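Local coordinates for multiheme cytochrome cf (Carboxydothermus ferrireducens DSM 11255, PDB 6QVM), which sits in the S-layer and probably carries electrons through its hemes c to insoluble Fe(III) outside the cell, at residues A[251-256]-A[273-278]; A[257-262]-A[280-285]; A[285-290]-A[340-345]; A[291-296]-A[302-307]. All coordinates share one frame; numbering follows the deposited sequence.

In the fold
Contacts 1, 2 and 4 are built on one five-stranded antiparallel sheet, and the three together illustrate how the chemistry of a contact follows its place in a fold. In contacts 1 and 2, which are buried, successive pieces of the loop between strands 247-248 and 270-275 pack apolar and aromatic groups on the neighbouring strands 270-275 and 279-284. Contact 4 lies at the surface, where strands 292-295 and 300-303 are held mainly by backbone hydrogen bonds. Contact 3, partly buried, ties a loop of that sheet to strand 339-342 of a two-stranded sheet by a tyrosine-carboxylate bond beside a glycan. K296 of contact 4 is bonded to N275 and S276 of contact 1.

Contact 1 of 4, residues A[251-256]-A[273-278]; sequences DFFGSM and VINSPT. With HEC (heme c), chain J.
F253 and V273 carry the apolar part of this contact, their side chains approaching from opposite directions. CE2 of the F253 ring lies 3.7 Å from V273 CG1, the methyl that stands opposite the backbone N of its own residue (chi1 -179°). F252, the preceding residue, sets CD2 over the centre of the F253 ring, 3.6 Å above its plane, so that one face of that ring is met by a ring atom of its neighbour.

The amide of N275 meets the same ring differently. N275 CG sits near the ring plane, 4.1 Å from F253 CZ, and the amide plane stands at 84° to the ring, so the polar group meets the aromatic rim. Both ends of this amide are satisfied by other partners: OD1 accepts from K296 NZ, and ND2 donates to the carbonyl of N245. These two bonds fix the rotation of the amide beside the phenylalanine.

The end of 273-278 approaches a heme. N275 O comes 2.7 Å from the propionate oxygen O2D of the heme of chain J, a separation that would suit a protonated acid group, while P277 CD packs 3.6 Å from O1D of the same propionate.

A 3-10 segment brings the two phenylalanines to the strand, and a type II' turn from F253 to M256 follows. The whole is loop-on-strand packing in the antiparallel sheet, at a strand that runs on into a heme pocket.

Contact 2 of 4, residues A[257-262]-A[280-285]; sequences LLWSLN and LLFVGK
W259 turns the edge of its six-membered ring toward the face of F282 in an offset edge-to-face pair. The ring centroids are 5.7 Å apart and the planes meet at 75°. The closest approach of the two rings is 3.9 Å, from W259 CH2 to F282 CE2, and the two side chains run past each other in opposite senses.

L257 divides its two methyls between two partners on strand 279-284. CD1 reaches the F282 ring at its edge, near the ring plane, with 4.0 Å between L257 CD1 and F282 CE2. CD2 meets L280, L257 CD2 lying 3.5 Å from L280 CD1. These two side chains cross at about a right angle, and the contact is between one methyl of each. L257 CB also covers one face of the indole, 3.7 Å above the W259 ring and displaced toward its rim. W301, from the outer strand 300-303, meets both the W259 and F282 rings and completes an aromatic cluster.

The side chains that touch across this contact are all apolar or aromatic. Cohesion therefore rests on dispersion and exclusion of water, and the one directional element is probably the weakly positive indole edge facing the pi cloud of F282.

Contact 3 of 4, residues A[285-290]-A[340-345]; sequences KDYKYM and YKELFT. With NGA (2-acetamido-2-deoxy-beta-D-galactopyranose), chain B; HEC (heme c), chain H.
Y287 donates its phenolic hydroxyl to the carboxylate of E342, the one hydrogen bond between these segments. At 2.5 Å from Y287 OH to E342 OE1 it is very short. The acceptor oxygen lies in the plane of the tyrosine ring, at its edge, while ring and carboxylate planes are turned 75° apart. The glutamate reaches across because its chain is extended beyond CG (chi2 177°). Its other oxygen, OE2, is bonded to the hydroxyl of Y272, so the carboxylate is gripped between two phenols.

Apolar contact is slighter. Y287 and Y340 slide past each other in opposite directions, and Y287 CE2 lies 4.0 Å from Y340 CB, so the ring rests against the root of the second tyrosine. Residues W310 and L311 of helix 310-313 also pack on Y287.

Covalent chemistry takes over at the end of Y340, where the phenolic oxygen carries an N-acetylgalactosamine: Y340 OH is joined to NGA C1 at 1.4 Å, and the sugar ring oxygen O5 lies in the plane of the aromatic ring, at its edge. K288 touches glycan as well.

Y289, also of 285-290, approaches a heme: Y289 OH comes 3.0 Å from the methyl carbon CMB of the heme of chain H.

Two phenolic hydroxyls thus serve different chemistry, that of Y287 as a hydrogen-bond donor and that of Y340 as a glycosidic oxygen. With two phenolic partners, the carboxylate of E342 would probably be stabilised in its charged form, and it ties 285-290 to the glycosylated strand.

Contact 4 of 4, residues A[291-296]-A[302-307]; sequences PYAFDK and VADSHT
A293 and V302 exchange two backbone hydrogen bonds as an antiparallel hydrogen-bonded pair. A293 N donates to V302 O at 2.9 Å, and V302 N returns the bond to A293 O at 2.8 Å, the latter the straighter at 166°. A third bond continues the pairing past the strand proper, D304 N reaching P291 O at 2.8 Å. Y292 and A303 form the non-hydrogen-bonded pair between, and there V302 O also receives a CA-H...O contact from Y292 CA at 3.2 Å.

D304 OD2 is satisfied within its own segment. It takes two donors from H306: through its syn lone pair the ring nitrogen, H306 ND1, 2.7 Å away, and from above the carboxylate plane the backbone N. Nearer the backbone, D304 CB rests 3.9 Å from A293 CB. Polar ends outside this pairing have other partners: Y292 OH bonds D263, and D295 OD1 accepts from E298 N.

The result is a beta hairpin at the margin of the five-stranded sheet, followed by an Asx turn at D304 that fixes H306, a residue of a heme pocket whose ring also meets Y289.

Contact 1 of 4, residues A[251-256]-A[273-278]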
# COMPACT_ATOMS: atom_id res chain seq x y z
N ASP A 251 4.65 -18.79 17.74
CA ASP A 251 3.42 -19.58 17.70
C ASP A 251 2.68 -19.44 16.37
O ASP A 251 1.82 -20.27 16.06
CB ASP A 251 2.50 -19.20 18.87
CG ASP A 251 2.26 -17.70 18.96
OD1 ASP A 251 1.66 -17.12 18.03
OD2 ASP A 251 2.68 -17.10 19.98
N PHE A 252 3.01 -18.41 15.59
CA PHE A 252 2.39 -18.22 14.28
C PHE A 252 2.65 -19.39 13.34
O PHE A 252 1.84 -19.68 12.46
CB PHE A 252 2.90 -16.91 13.68
CG PHE A 252 2.52 -16.69 12.24
CD1 PHE A 252 1.28 -16.18 11.90
CD2 PHE A 252 3.43 -16.97 11.22
CE1 PHE A 252 0.94 -15.96 10.58
CE2 PHE A 252 3.09 -16.75 9.90
CZ PHE A 252 1.85 -16.24 9.58
N PHE A 253 3.78 -20.08 13.52
CA PHE A 253 4.17 -21.15 12.61
C PHE A 253 3.74 -22.53 13.08
O PHE A 253 4.08 -23.52 12.43
CB PHE A 253 5.69 -21.12 12.39
CG PHE A 253 6.18 -19.86 11.73
CD1 PHE A 253 6.20 -19.74 10.35
CD2 PHE A 253 6.64 -18.80 12.50
CE1 PHE A 253 6.65 -18.58 9.75
CE2 PHE A 253 7.09 -17.64 11.91
CZ PHE A 253 7.10 -17.53 10.53
N GLY A 254 3.00 -22.64 14.18
CA GLY A 254 2.58 -23.95 14.64
C GLY A 254 3.77 -24.83 14.96
O GLY A 254 4.71 -24.43 15.67
N SER A 255 3.75 -26.05 14.43
CA SER A 255 4.79 -27.03 14.68
C SER A 255 5.62 -27.35 13.44
O SER A 255 6.34 -28.35 13.43
CB SER A 255 4.19 -28.31 15.26
OG SER A 255 2.99 -28.64 14.60
N MET A 256 5.57 -26.50 12.41
CA MET A 256 6.29 -26.79 11.17
C MET A 256 7.74 -26.33 11.21
O MET A 256 8.46 -26.54 10.23
CB MET A 256 5.60 -26.16 9.96
CG MET A 256 5.35 -24.67 10.09
SD MET A 256 5.52 -23.76 8.56
CE MET A 256 7.30 -23.60 8.48
N VAL A 273 10.29 -13.62 15.00
CA VAL A 273 10.77 -14.29 13.80
C VAL A 273 10.69 -13.31 12.64
O VAL A 273 9.63 -12.72 12.39
CB VAL A 273 9.96 -15.56 13.49
CG1 VAL A 273 10.50 -16.26 12.25
CG2 VAL A 273 9.96 -16.50 14.69
N ILE A 274 11.81 -13.13 11.94
CA ILE A 274 11.84 -12.28 10.76
C ILE A 274 11.47 -13.14 9.56
O ILE A 274 12.16 -14.12 9.25
CB ILE A 274 13.22 -11.62 10.58
CG1 ILE A 274 13.64 -10.92 11.88
CG2 ILE A 274 13.19 -10.63 9.44
CD1 ILE A 274 12.56 -10.01 12.47
N ASN A 275 10.38 -12.78 8.89
CA ASN A 275 9.67 -13.68 7.98
C ASN A 275 9.78 -13.16 6.55
O ASN A 275 9.14 -12.16 6.20
CB ASN A 275 8.21 -13.81 8.42
CG ASN A 275 7.42 -14.78 7.57
OD1 ASN A 275 7.98 -15.69 6.95
ND2 ASN A 275 6.11 -14.58 7.52
N SER A 276 10.57 -13.85 5.72
CA SER A 276 10.78 -13.48 4.33
C SER A 276 10.30 -14.62 3.43
O SER A 276 10.02 -15.71 3.93
CB SER A 276 12.26 -13.17 4.09
OG SER A 276 13.02 -14.36 3.93
N PRO A 277 10.20 -14.42 2.11
CA PRO A 277 9.66 -15.49 1.25
C PRO A 277 10.44 -16.80 1.30
O PRO A 277 9.84 -17.87 1.09
CB PRO A 277 9.69 -14.87 -0.15
CG PRO A 277 9.56 -13.41 0.10
CD PRO A 277 10.30 -13.14 1.38
N THR A 278 11.74 -16.77 1.58
CA THR A 278 12.55 -17.98 1.53
C THR A 278 13.15 -18.39 2.87
O THR A 278 13.56 -19.54 3.01
CB THR A 278 13.69 -17.85 0.51
OG1 THR A 278 14.46 -16.68 0.84
CG2 THR A 278 13.14 -17.73 -0.90
FE HEC J . 8.46 -2.59 0.76
CHA HEC J . 9.03 -5.94 0.65
CHB HEC J . 7.61 -2.63 -2.58
CHC HEC J . 7.34 0.66 1.00
CHD HEC J . 9.83 -2.36 3.93
NA HEC J . 8.33 -4.01 -0.69
C1A HEC J . 8.67 -5.34 -0.54
C2A HEC J . 8.57 -5.99 -1.83
C3A HEC J . 8.18 -5.07 -2.72
C4A HEC J . 8.03 -3.81 -2.03
CMA HEC J . 7.96 -5.32 -4.23
CAA HEC J . 8.87 -7.48 -2.11
CBA HEC J . 7.57 -8.27 -2.03
CGA HEC J . 7.86 -9.69 -2.44
O1A HEC J . 8.94 -10.23 -2.09
O2A HEC J . 6.99 -10.28 -3.13
NB HEC J . 7.64 -1.24 -0.55
C1B HEC J . 7.32 -1.48 -1.87
C2B HEC J . 6.64 -0.32 -2.39
C3B HEC J . 6.57 0.60 -1.41
C4B HEC J . 7.20 0.03 -0.22
CMB HEC J . 6.16 -0.20 -3.86
CAB HEC J . 5.94 2.02 -1.49
CBB HEC J . 4.45 1.98 -1.88
NC HEC J . 8.62 -1.11 2.18
C1C HEC J . 8.00 0.13 2.10
C2C HEC J . 8.19 0.81 3.38
C3C HEC J . 8.82 -0.05 4.22
C4C HEC J . 9.14 -1.25 3.46
CMC HEC J . 7.60 2.20 3.73
CAC HEC J . 9.27 0.20 5.69
CBC HEC J . 8.10 0.56 6.65
ND HEC J . 9.30 -3.94 2.08
C1D HEC J . 9.80 -3.61 3.34
C2D HEC J . 10.31 -4.82 3.95
C3D HEC J . 10.06 -5.93 2.92
C4D HEC J . 9.43 -5.29 1.80
CMD HEC J . 10.97 -4.97 5.33
CAD HEC J . 10.39 -7.42 3.07
CBD HEC J . 9.08 -8.08 3.52
CGD HEC J . 9.27 -9.53 3.88
O1D HEC J . 10.24 -10.15 3.37
O2D HEC J . 8.44 -10.07 4.66

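Contact 2 of 4, residues A[257-262]-A[280-285]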
# COMPACT_ATOMS: atom_id res chain seq x y z
N LEU A 257 8.19 -25.72 12.31
CA LEU A 257 9.60 -25.37 12.42
C LEU A 257 10.45 -26.53 12.89
O LEU A 257 11.68 -26.41 12.90
CB LEU A 257 9.76 -24.17 13.37
CG LEU A 257 9.06 -22.92 12.84
CD1 LEU A 257 9.26 -21.73 13.76
CD2 LEU A 257 9.55 -22.63 11.43
N LEU A 258 9.83 -27.65 13.28
CA LEU A 258 10.53 -28.85 13.71
C LEU A 258 11.54 -28.53 14.81
O LEU A 258 12.74 -28.76 14.68
CB LEU A 258 11.19 -29.55 12.51
CG LEU A 258 10.24 -29.79 11.34
CD1 LEU A 258 10.95 -30.46 10.18
CD2 LEU A 258 9.03 -30.60 11.78
N TRP A 259 11.02 -27.97 15.90
CA TRP A 259 11.87 -27.43 16.96
C TRP A 259 12.74 -28.50 17.60
O TRP A 259 13.86 -28.21 18.03
CB TRP A 259 11.01 -26.76 18.03
CG TRP A 259 10.60 -25.36 17.67
CD1 TRP A 259 9.36 -24.94 17.31
CD2 TRP A 259 11.45 -24.21 17.62
NE1 TRP A 259 9.38 -23.59 17.04
CE2 TRP A 259 10.65 -23.12 17.22
CE3 TRP A 259 12.81 -23.99 17.86
CZ2 TRP A 259 11.16 -21.83 17.08
CZ3 TRP A 259 13.32 -22.71 17.72
CH2 TRP A 259 12.49 -21.65 17.34
N SER A 260 12.26 -29.75 17.67
CA SER A 260 13.06 -30.81 18.28
C SER A 260 14.34 -31.09 17.51
O SER A 260 15.25 -31.72 18.05
CB SER A 260 12.24 -32.09 18.40
OG SER A 260 11.83 -32.55 17.13
N LEU A 261 14.44 -30.62 16.26
CA LEU A 261 15.67 -30.71 15.49
C LEU A 261 16.61 -29.53 15.76
O LEU A 261 17.72 -29.50 15.21
CB LEU A 261 15.35 -30.77 13.99
CG LEU A 261 14.39 -31.84 13.46
CD1 LEU A 261 14.58 -32.01 11.96
CD2 LEU A 261 14.57 -33.17 14.18
N ASN A 262 16.19 -28.56 16.56
CA ASN A 262 17.00 -27.39 16.89
C ASN A 262 17.64 -27.63 18.25
O ASN A 262 16.95 -27.67 19.27
CB ASN A 262 16.15 -26.11 16.89
CG ASN A 262 17.00 -24.85 16.88
OD1 ASN A 262 18.16 -24.87 17.28
ND2 ASN A 262 16.41 -23.75 16.42
N LEU A 280 13.59 -17.78 7.43
CA LEU A 280 13.21 -17.26 8.73
C LEU A 280 14.47 -16.93 9.53
O LEU A 280 15.38 -17.76 9.62
CB LEU A 280 12.36 -18.27 9.50
CG LEU A 280 11.01 -18.66 8.89
CD1 LEU A 280 10.26 -19.58 9.84
CD2 LEU A 280 10.18 -17.42 8.58
N LEU A 281 14.51 -15.73 10.10
CA LEU A 281 15.52 -15.35 11.08
C LEU A 281 14.85 -15.24 12.44
O LEU A 281 13.64 -14.99 12.54
CB LEU A 281 16.19 -14.03 10.71
CG LEU A 281 16.99 -13.98 9.40
CD1 LEU A 281 17.65 -12.62 9.26
CD2 LEU A 281 18.03 -15.09 9.33
N PHE A 282 15.63 -15.44 13.49
CA PHE A 282 15.09 -15.53 14.84
C PHE A 282 15.79 -14.53 15.75
O PHE A 282 17.01 -14.35 15.69
CB PHE A 282 15.22 -16.96 15.37
CG PHE A 282 14.39 -17.95 14.59
CD1 PHE A 282 14.87 -18.49 13.41
CD2 PHE A 282 13.12 -18.31 15.02
CE1 PHE A 282 14.11 -19.38 12.68
CE2 PHE A 282 12.36 -19.21 14.29
CZ PHE A 282 12.86 -19.74 13.12
N VAL A 283 15.00 -13.87 16.60
CA VAL A 283 15.44 -12.75 17.41
C VAL A 283 15.28 -13.14 18.88
O VAL A 283 14.17 -13.44 19.33
CB VAL A 283 14.65 -11.48 17.08
CG1 VAL A 283 14.99 -10.37 18.06
CG2 VAL A 283 14.93 -11.04 15.65
N GLY A 284 16.39 -13.11 19.62
CA GLY A 284 16.39 -13.55 20.99
C GLY A 284 15.72 -12.57 21.94
O GLY A 284 15.29 -11.48 21.57
N LYS A 285 15.65 -12.99 23.21
CA LYS A 285 15.10 -12.13 24.25
C LYS A 285 15.92 -10.86 24.44
O LYS A 285 15.38 -9.86 24.94
CB LYS A 285 15.00 -12.90 25.56
CG LYS A 285 14.01 -14.06 25.52
CD LYS A 285 12.95 -13.92 26.60
CE LYS A 285 11.76 -14.82 26.32
NZ LYS A 285 10.95 -14.32 25.17

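Contact 3 of 4, residues A[285-290]-A[340-345]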
# COMPACT_ATOMS: atom_id res chain seq x y z
N LYS A 285 15.65 -12.99 23.21
CA LYS A 285 15.10 -12.13 24.25
C LYS A 285 15.92 -10.86 24.44
O LYS A 285 15.38 -9.86 24.94
CB LYS A 285 15.00 -12.90 25.56
CG LYS A 285 14.01 -14.06 25.52
CD LYS A 285 12.95 -13.92 26.60
CE LYS A 285 11.76 -14.82 26.32
NZ LYS A 285 10.95 -14.32 25.17
N ASP A 286 17.20 -10.87 24.06
CA ASP A 286 18.05 -9.69 24.10
C ASP A 286 18.08 -8.95 22.77
O ASP A 286 18.90 -8.05 22.59
CB ASP A 286 19.47 -10.09 24.50
CG ASP A 286 20.13 -11.02 23.50
OD1 ASP A 286 19.40 -11.64 22.70
OD2 ASP A 286 21.38 -11.12 23.52
N TYR A 287 17.23 -9.35 21.81
CA TYR A 287 17.04 -8.73 20.50
C TYR A 287 18.21 -8.96 19.55
O TYR A 287 18.30 -8.26 18.52
CB TYR A 287 16.76 -7.23 20.61
CG TYR A 287 15.48 -6.93 21.33
CD1 TYR A 287 14.27 -6.93 20.66
CD2 TYR A 287 15.49 -6.65 22.69
CE1 TYR A 287 13.09 -6.65 21.32
CE2 TYR A 287 14.31 -6.38 23.36
CZ TYR A 287 13.12 -6.38 22.67
OH TYR A 287 11.94 -6.12 23.32
N LYS A 288 19.08 -9.92 19.84
CA LYS A 288 20.15 -10.27 18.92
C LYS A 288 19.75 -11.50 18.13
O LYS A 288 19.01 -12.36 18.61
CB LYS A 288 21.46 -10.53 19.66
CG LYS A 288 21.96 -9.36 20.48
CD LYS A 288 23.46 -9.38 20.68
CE LYS A 288 23.87 -8.26 21.63
NZ LYS A 288 25.31 -7.90 21.47
N TYR A 289 20.26 -11.59 16.90
CA TYR A 289 19.94 -12.73 16.06
C TYR A 289 20.55 -14.00 16.64
O TYR A 289 21.50 -13.98 17.43
CB TYR A 289 20.43 -12.49 14.64
CG TYR A 289 19.60 -11.46 13.91
CD1 TYR A 289 18.32 -11.75 13.46
CD2 TYR A 289 20.10 -10.18 13.67
CE1 TYR A 289 17.56 -10.81 12.80
CE2 TYR A 289 19.34 -9.23 13.01
CZ TYR A 289 18.08 -9.56 12.57
OH TYR A 289 17.32 -8.63 11.92
N MET A 290 19.97 -15.13 16.25
CA MET A 290 20.26 -16.44 16.80
C MET A 290 21.14 -17.24 15.85
O MET A 290 21.25 -16.92 14.67
CB MET A 290 18.95 -17.18 17.07
CG MET A 290 17.96 -16.38 17.90
SD MET A 290 17.87 -16.92 19.61
CE MET A 290 16.11 -16.83 19.86
N TYR A 340 15.80 -2.75 26.84
CA TYR A 340 15.16 -2.04 25.74
C TYR A 340 13.65 -2.06 25.93
O TYR A 340 13.09 -3.04 26.42
CB TYR A 340 15.54 -2.67 24.40
CG TYR A 340 17.01 -2.54 24.08
CD1 TYR A 340 17.50 -1.41 23.43
CD2 TYR A 340 17.91 -3.54 24.41
CE1 TYR A 340 18.84 -1.29 23.13
CE2 TYR A 340 19.25 -3.43 24.11
CZ TYR A 340 19.72 -2.30 23.47
OH TYR A 340 21.07 -2.17 23.18
N LYS A 341 13.00 -0.95 25.58
CA LYS A 341 11.55 -0.88 25.52
C LYS A 341 11.14 -0.72 24.07
O LYS A 341 11.63 0.17 23.37
CB LYS A 341 11.01 0.29 26.36
CG LYS A 341 9.52 0.19 26.63
CD LYS A 341 8.91 1.52 27.03
CE LYS A 341 7.40 1.40 27.19
NZ LYS A 341 6.71 2.70 27.06
N GLU A 342 10.23 -1.58 23.62
CA GLU A 342 9.73 -1.49 22.26
C GLU A 342 8.73 -0.35 22.14
O GLU A 342 7.76 -0.29 22.90
CB GLU A 342 9.08 -2.81 21.86
CG GLU A 342 10.00 -4.01 22.02
CD GLU A 342 9.31 -5.32 21.69
OE1 GLU A 342 9.94 -6.38 21.90
OE2 GLU A 342 8.16 -5.29 21.22
N LEU A 343 8.99 0.57 21.21
CA LEU A 343 8.11 1.71 20.99
C LEU A 343 7.14 1.50 19.84
O LEU A 343 6.24 2.32 19.64
CB LEU A 343 8.93 2.98 20.73
CG LEU A 343 9.79 3.48 21.90
CD1 LEU A 343 10.43 4.82 21.58
CD2 LEU A 343 8.97 3.56 23.17
N PHE A 344 7.31 0.43 19.06
CA PHE A 344 6.37 0.15 17.98
C PHE A 344 5.16 -0.62 18.50
O PHE A 344 5.24 -1.35 19.49
CB PHE A 344 7.05 -0.64 16.85
CG PHE A 344 7.54 -2.00 17.26
CD1 PHE A 344 6.74 -3.11 17.10
CD2 PHE A 344 8.81 -2.16 17.78
CE1 PHE A 344 7.19 -4.37 17.47
CE2 PHE A 344 9.27 -3.42 18.15
CZ PHE A 344 8.46 -4.52 18.00
N THR A 345 4.04 -0.44 17.82
CA THR A 345 2.79 -1.08 18.20
C THR A 345 2.27 -2.09 17.20
O THR A 345 1.29 -2.78 17.50
CB THR A 345 1.70 -0.02 18.44
OG1 THR A 345 1.55 0.79 17.27
CG2 THR A 345 2.06 0.86 19.63
C1 NGA B . 22.08 -1.26 23.39
C2 NGA B . 23.55 -1.71 23.49
C3 NGA B . 24.62 -0.70 23.07
C4 NGA B . 24.08 0.19 21.96
C5 NGA B . 22.75 0.84 22.35
C6 NGA B . 22.26 1.74 21.22
C7 NGA B . 23.47 -3.35 25.20
C8 NGA B . 22.90 -3.60 26.57
N2 NGA B . 23.73 -2.10 24.87
O3 NGA B . 25.79 -1.34 22.58
O4 NGA B . 23.87 -0.58 20.80
O5 NGA B . 21.76 -0.13 22.59
O6 NGA B . 21.27 2.63 21.68
O7 NGA B . 23.65 -4.29 24.42
FE HEC H . 15.99 -5.70 5.79
CHA HEC H . 14.49 -7.44 3.20
CHB HEC H . 16.96 -8.70 7.18
CHC HEC H . 17.72 -4.00 8.24
CHD HEC H . 14.68 -2.75 4.67
NA HEC H . 15.77 -7.69 5.29
C1A HEC H . 15.08 -8.19 4.19
C2A HEC H . 15.12 -9.64 4.25
C3A HEC H . 15.80 -9.99 5.35
C4A HEC H . 16.22 -8.77 6.02
CMA HEC H . 16.08 -11.43 5.81
CAA HEC H . 14.49 -10.59 3.21
CBA HEC H . 15.51 -10.75 2.08
CGA HEC H . 15.02 -11.76 1.06
O1A HEC H . 13.91 -11.58 0.49
O2A HEC H . 15.78 -12.74 0.82
NB HEC H . 17.10 -6.23 7.43
C1B HEC H . 17.45 -7.53 7.75
C2B HEC H . 18.43 -7.47 8.82
C3B HEC H . 18.64 -6.17 9.12
C4B HEC H . 17.81 -5.37 8.24
CMB HEC H . 19.07 -8.71 9.47
CAB HEC H . 19.59 -5.58 10.19
CBB HEC H . 21.07 -5.97 9.93
NC HEC H . 16.14 -3.75 6.36
C1C HEC H . 16.93 -3.25 7.38
C2C HEC H . 16.83 -1.80 7.38
C3C HEC H . 15.99 -1.45 6.39
C4C HEC H . 15.54 -2.67 5.74
CMC HEC H . 17.55 -0.86 8.37
CAC HEC H . 15.52 -0.03 5.98
CBC HEC H . 16.71 0.81 5.46
ND HEC H . 14.76 -5.19 4.20
C1D HEC H . 14.40 -3.88 3.92
C2D HEC H . 13.67 -3.86 2.68
C3D HEC H . 13.61 -5.33 2.21
C4D HEC H . 14.31 -6.08 3.22
CMD HEC H . 13.09 -2.60 2.02
CAD HEC H . 12.94 -5.91 0.94
CBD HEC H . 13.51 -5.23 -0.31
CGD HEC H . 14.87 -5.77 -0.64
O1D HEC H . 15.23 -6.83 -0.08
O2D HEC H . 15.61 -5.14 -1.44

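Contact 4 of 4, residues A[291-296]-A[302-307]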
# COMPACT_ATOMS: atom_id res chain seq x y z
N PRO A 291 21.80 -18.29 16.35
CA PRO A 291 22.78 -19.00 15.51
C PRO A 291 22.19 -19.77 14.33
O PRO A 291 22.94 -20.11 13.41
CB PRO A 291 23.47 -19.95 16.50
CG PRO A 291 22.50 -20.11 17.62
CD PRO A 291 21.84 -18.76 17.74
N TYR A 292 20.88 -20.07 14.32
CA TYR A 292 20.27 -20.78 13.21
C TYR A 292 19.22 -19.92 12.52
O TYR A 292 18.56 -19.09 13.14
CB TYR A 292 19.59 -22.08 13.66
CG TYR A 292 20.51 -23.19 14.09
CD1 TYR A 292 21.73 -23.41 13.46
CD2 TYR A 292 20.15 -24.04 15.13
CE1 TYR A 292 22.56 -24.44 13.86
CE2 TYR A 292 20.97 -25.07 15.53
CZ TYR A 292 22.18 -25.27 14.90
OH TYR A 292 23.00 -26.30 15.30
N ALA A 293 19.09 -20.13 11.21
CA ALA A 293 17.94 -19.69 10.44
C ALA A 293 17.18 -20.91 9.97
O ALA A 293 17.70 -22.03 9.99
CB ALA A 293 18.37 -18.83 9.25
N PHE A 294 15.93 -20.71 9.56
CA PHE A 294 15.11 -21.79 9.02
C PHE A 294 14.97 -21.58 7.52
O PHE A 294 14.44 -20.55 7.08
CB PHE A 294 13.74 -21.85 9.69
CG PHE A 294 12.99 -23.12 9.40
CD1 PHE A 294 12.11 -23.18 8.33
CD2 PHE A 294 13.17 -24.24 10.18
CE1 PHE A 294 11.41 -24.35 8.06
CE2 PHE A 294 12.48 -25.41 9.91
CZ PHE A 294 11.61 -25.47 8.85
N ASP A 295 15.44 -22.55 6.75
CA ASP A 295 15.32 -22.51 5.29
C ASP A 295 14.00 -23.16 4.88
O ASP A 295 13.78 -24.35 5.13
CB ASP A 295 16.51 -23.23 4.65
CG ASP A 295 16.53 -23.10 3.14
OD1 ASP A 295 15.69 -23.74 2.47
OD2 ASP A 295 17.39 -22.36 2.62
N LYS A 296 13.12 -22.37 4.25
CA LYS A 296 11.78 -22.87 3.94
C LYS A 296 11.79 -23.93 2.85
O LYS A 296 10.95 -24.83 2.86
CB LYS A 296 10.87 -21.71 3.54
CG LYS A 296 10.57 -20.74 4.68
CD LYS A 296 9.65 -19.61 4.26
CE LYS A 296 9.21 -18.80 5.47
NZ LYS A 296 8.37 -17.63 5.10
N VAL A 302 19.47 -24.17 9.37
CA VAL A 302 20.80 -23.98 8.83
C VAL A 302 21.53 -22.95 9.69
O VAL A 302 20.92 -22.20 10.45
CB VAL A 302 20.79 -23.53 7.35
CG1 VAL A 302 20.06 -24.56 6.49
CG2 VAL A 302 20.16 -22.15 7.20
N ALA A 303 22.85 -22.94 9.57
CA ALA A 303 23.68 -22.02 10.35
C ALA A 303 23.60 -20.61 9.78
O ALA A 303 23.60 -20.42 8.55
CB ALA A 303 25.13 -22.50 10.36
N ASP A 304 23.52 -19.63 10.67
CA ASP A 304 23.40 -18.23 10.26
C ASP A 304 24.33 -17.37 11.10
O ASP A 304 24.43 -17.56 12.31
CB ASP A 304 21.95 -17.74 10.40
CG ASP A 304 21.70 -16.47 9.61
OD1 ASP A 304 21.49 -16.56 8.39
OD2 ASP A 304 21.73 -15.37 10.22
N SER A 305 24.99 -16.42 10.44
CA SER A 305 26.04 -15.62 11.05
C SER A 305 25.60 -14.20 11.39
O SER A 305 26.45 -13.34 11.62
CB SER A 305 27.26 -15.59 10.13
OG SER A 305 26.90 -15.18 8.83
N HIS A 306 24.29 -13.95 11.41
CA HIS A 306 23.80 -12.66 11.90
C HIS A 306 23.99 -12.58 13.41
O HIS A 306 23.62 -13.51 14.15
CB HIS A 306 22.33 -12.47 11.55
CG HIS A 306 22.09 -12.03 10.13
ND1 HIS A 306 21.62 -12.88 9.16
CD2 HIS A 306 22.25 -10.83 9.54
CE1 HIS A 306 21.50 -12.22 8.02
NE2 HIS A 306 21.88 -10.97 8.22
N THR A 307 24.56 -11.47 13.88
CA THR A 307 24.71 -11.23 15.31
C THR A 307 24.27 -9.83 15.72
O THR A 307 24.41 -9.48 16.90
CB THR A 307 26.16 -11.45 15.76
OG1 THR A 307 27.05 -10.66 14.96
CG2 THR A 307 26.55 -12.93 15.66